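Local coordinates for uncharacterized protein (PDB 4E40) that serves as a haptoglobin-hemoglobin receptor on the trypanosome surface, built as a long helical bundle and probably used in heme uptake, at residues V7-S12 with S141-R146; D13-A18 with K156-E161; A23-V28 with D134-K139. All coordinates share one frame; numbering follows the deposited sequence.

All three contacts gather at one end of the elongated helical bundle, where helix 12-26 and the chain before it meet helix 82-147 and the short helix that follows. Interactions 1 and 2 are immediate neighbours, their centres 7 Å apart, and touch through Leu9 and Leu144 packing on Ala18. Interaction 3 lies further along helix 12-26 and earlier on helix 82-147, with its centre about 15 Å from that of interaction 1 and about 17 Å from that of interaction 2. Arg42 and Lys52, which bind heme b in a structure of this protein, lie away from all three, so the contacts belong to the scaffold.

Interaction 1: residues V7-S12 with S141-R146; sequences VELEDS and SNLLAR. Unlike the reference sequence in segment 7-12: Glu10 (reference Lys), Ser12 (reference Ala).
Val7 meets helix 82-147 through its backbone: its O atom lies only 3.2 Å from Leu143 CD1, a close approach of a carbonyl to a methyl group. Water 1 appears to donate to Val7 O and accepts a weak hydrogen bond from Arg146 NH2. The valine side chain leans instead on Val185 of helix 183-187.

Glu8 is exposed, its CB turned away from the helix though its carboxylate swings back toward it. Its OE2 remains 6.7 Å from Arg146 NE, where the opposite charges may attract weakly, though the groups do not touch. The guanidinium forms its salt bridge with Glu4, through NH1 and OE2, and one of its faces lies over the backbone of its own helix, with Leu143 CA 3.7 Å above the plane and offset toward the rim.

Within residues 7-12 Leu9 makes the largest contact, and it meets Leu143, whose share is slightly larger still. With CG anti to its carbonyl carbon (chi1 -62°), its branched end crosses that of Leu143 at a slant, and its CG comes 3.9 Å from Leu143 CD2. Leu9 CD1 also reaches Leu144 CD2, at 4.1 Å, and thus spans two successive leucines of the helix. Leu9 N donates to water 2 at 3.2 Å, and that water returns a weak bond to Leu143 O.

Beyond Leu9 the chain turns into helix 12-26. Asp11 is its N-cap, with OD2 accepting from Asp14 N, while Asp14 OD2 accepts from Glu10 N.

No direct hydrogen bond joins the two segments. The crossed leucines supply the apolar contact that lays the chain ahead of helix 12-26 against helix 82-147 near the end of the bundle, and water links the backbones, a division of labour that buries apolar surface without leaving Leu9 N unpartnered.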
loop_
_atom_site.group_PDB
_atom_site.type_symbol
_atom_site.label_atom_id
_atom_site.label_comp_id
_atom_site.label_asym_id
_atom_site.label_seq_id
_atom_site.Cartn_x
_atom_site.Cartn_y
_atom_site.Cartn_z
ATOM N N VAL A 7 4.980 -10.464 37.206
ATOM C CA VAL A 7 6.138 -9.713 37.661
ATOM C C VAL A 7 5.680 -8.421 38.393
ATOM O O VAL A 7 4.699 -7.810 37.998
ATOM C CB VAL A 7 7.107 -9.484 36.469
ATOM C CG1 VAL A 7 6.983 -10.666 35.510
ATOM C CG2 VAL A 7 6.787 -8.222 35.673
ATOM N N GLU A 8 6.294 -8.083 39.517
ATOM C CA GLU A 8 5.875 -6.876 40.246
ATOM C C GLU A 8 6.850 -5.727 39.932
ATOM O O GLU A 8 8.025 -5.990 39.682
ATOM C CB GLU A 8 5.862 -7.125 41.733
ATOM C CG GLU A 8 4.611 -7.818 42.206
ATOM C CD GLU A 8 4.424 -7.610 43.687
ATOM O OE1 GLU A 8 5.344 -7.970 44.473
ATOM O OE2 GLU A 8 3.362 -7.069 44.054
ATOM N N LEU A 9 6.366 -4.494 39.841
ATOM C CA LEU A 9 7.292 -3.373 39.533
ATOM C C LEU A 9 8.081 -3.139 40.831
ATOM O O LEU A 9 7.491 -3.052 41.924
ATOM C CB LEU A 9 6.499 -2.137 39.070
ATOM C CG LEU A 9 5.683 -2.345 37.758
ATOM C CD1 LEU A 9 4.670 -1.253 37.484
ATOM C CD2 LEU A 9 6.639 -2.463 36.575
ATOM N N GLU A 10 9.399 -3.078 40.707
ATOM C CA GLU A 10 10.287 -3.240 41.869
ATOM C C GLU A 10 10.766 -1.897 42.414
ATOM O O GLU A 10 11.248 -1.806 43.547
ATOM C CB GLU A 10 11.487 -4.071 41.398
ATOM C CG GLU A 10 12.424 -4.558 42.452
ATOM C CD GLU A 10 13.679 -5.264 41.895
ATOM O OE1 GLU A 10 13.879 -5.343 40.669
ATOM O OE2 GLU A 10 14.482 -5.771 42.705
ATOM N N ASP A 11 10.723 -0.859 41.576
ATOM C CA ASP A 11 11.303 0.417 41.977
ATOM C C ASP A 11 10.696 1.560 41.157
ATOM O O ASP A 11 9.909 1.304 40.250
ATOM C CB ASP A 11 12.827 0.409 41.875
ATOM C CG ASP A 11 13.317 -0.058 40.521
ATOM O OD1 ASP A 11 14.281 -0.922 40.514
ATOM O OD2 ASP A 11 12.903 0.531 39.527
ATOM N N SER A 12 11.039 2.787 41.508
ATOM C CA SER A 12 10.471 3.975 40.818
ATOM C C SER A 12 10.733 3.953 39.332
ATOM O O SER A 12 9.851 4.308 38.531
ATOM C CB SER A 12 11.107 5.268 41.357
ATOM O OG SER A 12 10.899 5.333 42.778
ATOM N N SER A 141 -1.971 -1.553 32.291
ATOM C CA SER A 141 -2.710 -0.622 33.151
ATOM C C SER A 141 -3.053 -1.317 34.461
ATOM O O SER A 141 -2.992 -0.668 35.533
ATOM C CB SER A 141 -4.008 -0.131 32.500
ATOM O OG SER A 141 -3.726 0.713 31.398
ATOM N N ASN A 142 -3.413 -2.609 34.400
ATOM C CA ASN A 142 -3.714 -3.357 35.640
ATOM C C ASN A 142 -2.508 -3.415 36.543
ATOM O O ASN A 142 -2.634 -3.275 37.785
ATOM C CB ASN A 142 -4.258 -4.755 35.377
ATOM C CG ASN A 142 -5.587 -4.732 34.689
ATOM O OD1 ASN A 142 -6.287 -3.693 34.670
ATOM N ND2 ASN A 142 -5.976 -5.880 34.110
ATOM N N LEU A 143 -1.338 -3.670 35.943
ATOM C CA LEU A 143 -0.086 -3.735 36.671
ATOM C C LEU A 143 0.211 -2.409 37.360
ATOM O O LEU A 143 0.597 -2.388 38.545
ATOM C CB LEU A 143 1.058 -4.160 35.711
ATOM C CG LEU A 143 2.435 -4.255 36.333
ATOM C CD1 LEU A 143 2.584 -5.482 37.245
ATOM C CD2 LEU A 143 3.505 -4.276 35.212
ATOM N N LEU A 144 -0.046 -1.296 36.679
ATOM C CA LEU A 144 0.175 0.028 37.267
ATOM C C LEU A 144 -0.850 0.356 38.380
ATOM O O LEU A 144 -0.462 0.952 39.379
ATOM C CB LEU A 144 0.128 1.079 36.162
ATOM C CG LEU A 144 1.370 1.105 35.245
ATOM C CD1 LEU A 144 1.028 1.845 33.964
ATOM C CD2 LEU A 144 2.449 1.897 36.006
ATOM N N ALA A 145 -2.071 -0.116 38.211
ATOM C CA ALA A 145 -3.116 0.041 39.277
ATOM C C ALA A 145 -2.705 -0.742 40.491
ATOM O O ALA A 145 -2.838 -0.236 41.644
ATOM C CB ALA A 145 -4.495 -0.402 38.757
ATOM N N ARG A 146 -2.172 -1.953 40.305
ATOM C CA ARG A 146 -1.654 -2.710 41.455
ATOM C C ARG A 146 -0.477 -2.039 42.192
ATOM O O ARG A 146 -0.411 -2.106 43.438
ATOM C CB ARG A 146 -1.271 -4.142 41.070
ATOM C CG ARG A 146 -2.499 -4.941 40.651
ATOM C CD ARG A 146 -2.234 -6.427 40.413
ATOM N NE ARG A 146 -1.315 -6.752 39.302
ATOM C CZ ARG A 146 -1.670 -7.046 38.034
ATOM N NH1 ARG A 146 -2.950 -7.042 37.592
ATOM N NH2 ARG A 146 -0.711 -7.347 37.174
HETATM O O HOH W 1 1.780 -8.264 39.165
HETATM O O HOH W 2 3.269 -3.643 40.200
#

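Interaction 2: residues D13-A18 with K156-E161; sequences DDVAAA and KEAAEE. Unlike the reference sequence in segment 13-18: Asp14 (reference Glu). Unlike the reference sequence in segment 156-161: Glu157 (reference Lys).
Val15 presses its branched side chain onto Ala158 and Ala159, and apolar contact accounts for everything that passes directly between the two helices. Val15 CB sits 3.6 Å from Ala158 CB, so the branch point of the valine itself bears on the alanine methyl. CG1, anti to the backbone N (chi1 178°), touches the Ala158 methyl and extends over the main chain beyond it, where it lies 3.6 Å from Ala159 N; it also approaches Ala159 CB, at 4.2 Å. CG2 takes a lesser share, 4.1 Å from Ala158 CB.

Backbone proximity is the second element. Because the partners on helix 153-160 are alanines, the helices can come together until Val15 CA and Ala159 CA are 6.2 Å apart. The backbone hydrogen bonds of the two segments run along their own helices, as in Ala17 N to Asp13 O at 2.9 Å, and none crosses between them.

Neighbouring packing and a covalent link complete the setting. Leu144 of helix 82-147 touches Val15, and Ala147, the last residue of that helix, lies against Ala159, so a third helix borders the apolar patch. Just beyond the two segments, the disulfide between Cys19 and Cys162 joins the same two parts of the chain.

Close helix-helix packing through alanines, backed by a disulfide, here fastens short helix 153-160 to helix 12-26 at the end of the receptor's long helical bundle.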
loop_
_atom_site.group_PDB
_atom_site.type_symbol
_atom_site.label_atom_id
_atom_site.label_comp_id
_atom_site.label_asym_id
_atom_site.label_seq_id
_atom_site.Cartn_x
_atom_site.Cartn_y
_atom_site.Cartn_z
ATOM N N ASP A 13 11.965 3.607 38.937
ATOM C CA ASP A 13 12.290 3.561 37.490
ATOM C C ASP A 13 11.461 2.496 36.742
ATOM O O ASP A 13 11.049 2.767 35.592
ATOM C CB ASP A 13 13.789 3.314 37.303
ATOM C CG ASP A 13 14.613 4.514 37.575
ATOM O OD1 ASP A 13 14.138 5.691 37.469
ATOM O OD2 ASP A 13 15.853 4.347 37.809
ATOM N N ASP A 14 11.164 1.346 37.350
ATOM C CA ASP A 14 10.322 0.355 36.679
ATOM C C ASP A 14 8.921 0.919 36.502
ATOM O O ASP A 14 8.297 0.713 35.462
ATOM C CB ASP A 14 10.176 -0.964 37.416
ATOM C CG ASP A 14 11.430 -1.847 37.348
ATOM O OD1 ASP A 14 12.345 -1.597 36.577
ATOM O OD2 ASP A 14 11.413 -2.813 38.133
ATOM N N VAL A 15 8.428 1.629 37.534
ATOM C CA VAL A 15 7.083 2.214 37.409
ATOM C C VAL A 15 7.051 3.252 36.274
ATOM O O VAL A 15 6.117 3.221 35.447
ATOM C CB VAL A 15 6.586 2.839 38.752
ATOM C CG1 VAL A 15 5.210 3.446 38.460
ATOM C CG2 VAL A 15 6.432 1.747 39.793
ATOM N N ALA A 16 8.059 4.119 36.171
ATOM C CA ALA A 16 8.079 5.129 35.103
ATOM C C ALA A 16 8.162 4.446 33.766
ATOM O O ALA A 16 7.517 4.840 32.801
ATOM C CB ALA A 16 9.269 6.075 35.301
ATOM N N ALA A 17 8.984 3.400 33.696
ATOM C CA ALA A 17 9.054 2.667 32.440
ATOM C C ALA A 17 7.731 1.970 32.066
ATOM O O ALA A 17 7.368 1.945 30.864
ATOM C CB ALA A 17 10.232 1.644 32.468
ATOM N N ALA A 18 7.014 1.443 33.055
ATOM C CA ALA A 18 5.699 0.809 32.766
ATOM C C ALA A 18 4.680 1.861 32.376
ATOM O O ALA A 18 3.865 1.603 31.483
ATOM C CB ALA A 18 5.224 -0.003 33.974
ATOM N N LYS A 156 4.849 2.849 45.207
ATOM C CA LYS A 156 3.471 3.357 45.347
ATOM C C LYS A 156 3.380 4.831 44.905
ATOM O O LYS A 156 2.474 5.205 44.192
ATOM C CB LYS A 156 2.996 3.208 46.817
ATOM C CG LYS A 156 1.702 3.973 47.051
ATOM C CD LYS A 156 1.432 4.068 48.552
ATOM C CE LYS A 156 0.562 2.911 48.997
ATOM N NZ LYS A 156 -0.455 3.382 50.005
ATOM N N GLU A 157 4.322 5.653 45.348
ATOM C CA GLU A 157 4.421 7.021 44.999
ATOM C C GLU A 157 4.556 7.220 43.497
ATOM O O GLU A 157 3.838 8.015 42.870
ATOM C CB GLU A 157 5.554 7.712 45.788
ATOM C CG GLU A 157 5.714 9.185 45.443
ATOM C CD GLU A 157 4.408 9.964 45.600
ATOM O OE1 GLU A 157 4.156 10.916 44.803
ATOM O OE2 GLU A 157 3.619 9.613 46.515
ATOM N N ALA A 158 5.492 6.495 42.887
ATOM C CA ALA A 158 5.614 6.616 41.454
ATOM C C ALA A 158 4.324 6.225 40.724
ATOM O O ALA A 158 4.022 6.800 39.666
ATOM C CB ALA A 158 6.762 5.705 40.972
ATOM N N ALA A 159 3.644 5.187 41.199
ATOM C CA ALA A 159 2.415 4.720 40.538
ATOM C C ALA A 159 1.304 5.802 40.648
ATOM O O ALA A 159 0.535 6.024 39.684
ATOM C CB ALA A 159 1.957 3.405 41.136
ATOM N N GLU A 160 1.258 6.497 41.782
ATOM C CA GLU A 160 0.276 7.592 41.920
ATOM C C GLU A 160 0.570 8.777 40.983
ATOM O O GLU A 160 -0.365 9.469 40.554
ATOM C CB GLU A 160 0.172 8.037 43.391
ATOM C CG GLU A 160 -0.410 6.968 44.287
ATOM C CD GLU A 160 -0.102 7.219 45.753
ATOM O OE1 GLU A 160 0.675 8.168 46.047
ATOM O OE2 GLU A 160 -0.625 6.462 46.608
ATOM N N GLU A 161 1.845 8.984 40.627
ATOM C CA GLU A 161 2.271 10.035 39.749
ATOM C C GLU A 161 2.074 9.631 38.275
ATOM O O GLU A 161 2.237 10.446 37.371
ATOM C CB GLU A 161 3.741 10.349 39.989
ATOM C CG GLU A 161 4.058 11.069 41.290
ATOM C CD GLU A 161 5.531 10.927 41.705
ATOM O OE1 GLU A 161 6.348 10.361 40.934
ATOM O OE2 GLU A 161 5.886 11.371 42.814
#

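Interaction 3: residues A23-V28 with D134-K139; sequences AQLAGV and DASAVK. Unlike the reference sequence in segment 134-139: Ala137 (reference Val).
Leu25 and Ala137 bring two antiparallel helices of the receptor's bundle against each other, their CA atoms only 5.2 Å apart. Leu25 has the largest share of the buried surface, and its side chain makes two different contacts. Its CB lies 3.8 Å from Ala137 CB, near the backbone. Further out, with CG anti to the carbonyl carbon (chi1 -69°), the branched end goes to Ser136, where CD2 approaches OG at 3.4 Å.

Ala137 is what makes such nearness possible. Its methyl points at helix 12-26 and fits against both the leucine and the main chain of the next residue, with Ala137 CB 3.9 Å from Ala26 N. The small side chain lets the two backbones lie close.

Ser136 offers an oxygen to an otherwise apolar neighbour, yet that oxygen is not left without a partner. OG lies between its own backbone N and carbonyl carbon (chi1 66°) and is hydrogen-bonded to Asn132 O, one turn earlier in helix 82-147. The serine and Leu25 both pack on Phe195, which brings helix 192-246 against the contact as well.

On the more polar flank Asp134 is held by Lys130 of its own helix through a salt bridge to OD2, and its OD1 accepts from two waters that bridge to the end of helix 12-26: water 4 donates to Ala26 O and Asp134 OD1, and water 3 donates to Leu25 O at 2.8 Å and to Asp134 OD1 at 2.7 Å.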
loop_
_atom_site.group_PDB
_atom_site.type_symbol
_atom_site.label_atom_id
_atom_site.label_comp_id
_atom_site.label_asym_id
_atom_site.label_seq_id
_atom_site.Cartn_x
_atom_site.Cartn_y
_atom_site.Cartn_z
ATOM N N ALA A 23 1.486 3.968 27.785
ATOM C CA ALA A 23 1.148 5.053 26.833
ATOM C C ALA A 23 1.474 4.655 25.396
ATOM O O ALA A 23 0.683 4.936 24.478
ATOM C CB ALA A 23 1.822 6.366 27.177
ATOM N N GLN A 24 2.582 3.904 25.220
ATOM C CA GLN A 24 2.907 3.416 23.849
ATOM C C GLN A 24 1.900 2.363 23.364
ATOM O O GLN A 24 1.449 2.402 22.228
ATOM C CB GLN A 24 4.295 2.771 23.799
ATOM C CG GLN A 24 5.439 3.708 24.159
ATOM C CD GLN A 24 6.108 4.372 23.039
ATOM O OE1 GLN A 24 6.268 5.619 23.068
ATOM N NE2 GLN A 24 6.308 3.662 21.977
ATOM N N LEU A 25 1.554 1.386 24.228
ATOM C CA LEU A 25 0.634 0.319 23.847
ATOM C C LEU A 25 -0.710 0.965 23.491
ATOM O O LEU A 25 -1.318 0.571 22.482
ATOM C CB LEU A 25 0.464 -0.685 25.011
ATOM C CG LEU A 25 1.788 -1.495 25.231
ATOM C CD1 LEU A 25 1.694 -2.197 26.591
ATOM C CD2 LEU A 25 2.082 -2.490 24.106
ATOM N N ALA A 26 -1.131 1.948 24.311
ATOM C CA ALA A 26 -2.420 2.671 24.078
ATOM C C ALA A 26 -2.395 3.392 22.739
ATOM O O ALA A 26 -3.463 3.581 22.113
ATOM C CB ALA A 26 -2.696 3.670 25.193
ATOM N N GLY A 27 -1.220 3.802 22.288
ATOM C CA GLY A 27 -1.122 4.534 21.033
ATOM C C GLY A 27 -0.892 3.655 19.800
ATOM O O GLY A 27 -0.829 4.179 18.713
ATOM N N VAL A 28 -0.855 2.330 19.938
ATOM C CA VAL A 28 -0.672 1.448 18.785
ATOM C C VAL A 28 -1.894 1.518 17.846
ATOM O O VAL A 28 -1.707 1.508 16.626
ATOM C CB VAL A 28 -0.446 -0.020 19.244
ATOM C CG1 VAL A 28 -0.544 -0.976 18.035
ATOM C CG2 VAL A 28 0.954 -0.089 19.923
ATOM N N ASP A 134 -4.328 -2.785 22.212
ATOM C CA ASP A 134 -5.399 -2.478 23.192
ATOM C C ASP A 134 -5.417 -3.484 24.323
ATOM O O ASP A 134 -5.507 -3.113 25.508
ATOM C CB ASP A 134 -6.753 -2.472 22.490
ATOM C CG ASP A 134 -6.954 -1.276 21.623
ATOM O OD1 ASP A 134 -6.173 -0.295 21.638
ATOM O OD2 ASP A 134 -7.953 -1.295 20.841
ATOM N N ALA A 135 -5.267 -4.762 23.984
ATOM C CA ALA A 135 -5.383 -5.806 25.013
ATOM C C ALA A 135 -4.212 -5.732 25.954
ATOM O O ALA A 135 -4.390 -5.888 27.164
ATOM C CB ALA A 135 -5.419 -7.190 24.378
ATOM N N SER A 136 -3.012 -5.611 25.399
ATOM C CA SER A 136 -1.860 -5.521 26.306
ATOM C C SER A 136 -1.833 -4.211 27.085
ATOM O O SER A 136 -1.361 -4.212 28.234
ATOM C CB SER A 136 -0.556 -5.850 25.569
ATOM O OG SER A 136 -0.284 -4.859 24.601
ATOM N N ALA A 137 -2.389 -3.120 26.571
ATOM C CA ALA A 137 -2.452 -1.891 27.353
ATOM C C ALA A 137 -3.299 -2.102 28.597
ATOM O O ALA A 137 -2.936 -1.586 29.651
ATOM C CB ALA A 137 -3.043 -0.711 26.500
ATOM N N VAL A 138 -4.405 -2.837 28.444
ATOM C CA VAL A 138 -5.252 -3.179 29.639
ATOM C C VAL A 138 -4.427 -3.902 30.646
ATOM O O VAL A 138 -4.443 -3.571 31.867
ATOM C CB VAL A 138 -6.440 -4.073 29.256
ATOM C CG1 VAL A 138 -7.151 -4.543 30.524
ATOM C CG2 VAL A 138 -7.390 -3.271 28.406
ATOM N N LYS A 139 -3.622 -4.872 30.238
ATOM C CA LYS A 139 -2.841 -5.609 31.235
ATOM C C LYS A 139 -1.728 -4.814 31.952
ATOM O O LYS A 139 -1.464 -4.992 33.156
ATOM C CB LYS A 139 -2.237 -6.853 30.623
ATOM C CG LYS A 139 -3.305 -7.794 30.089
ATOM C CD LYS A 139 -2.739 -9.136 29.700
ATOM C CE LYS A 139 -3.840 -10.079 29.201
ATOM N NZ LYS A 139 -3.370 -11.489 29.262
HETATM O O HOH W 3 -3.592 0.279 20.890
HETATM O O HOH W 4 -5.862 2.651 22.607
#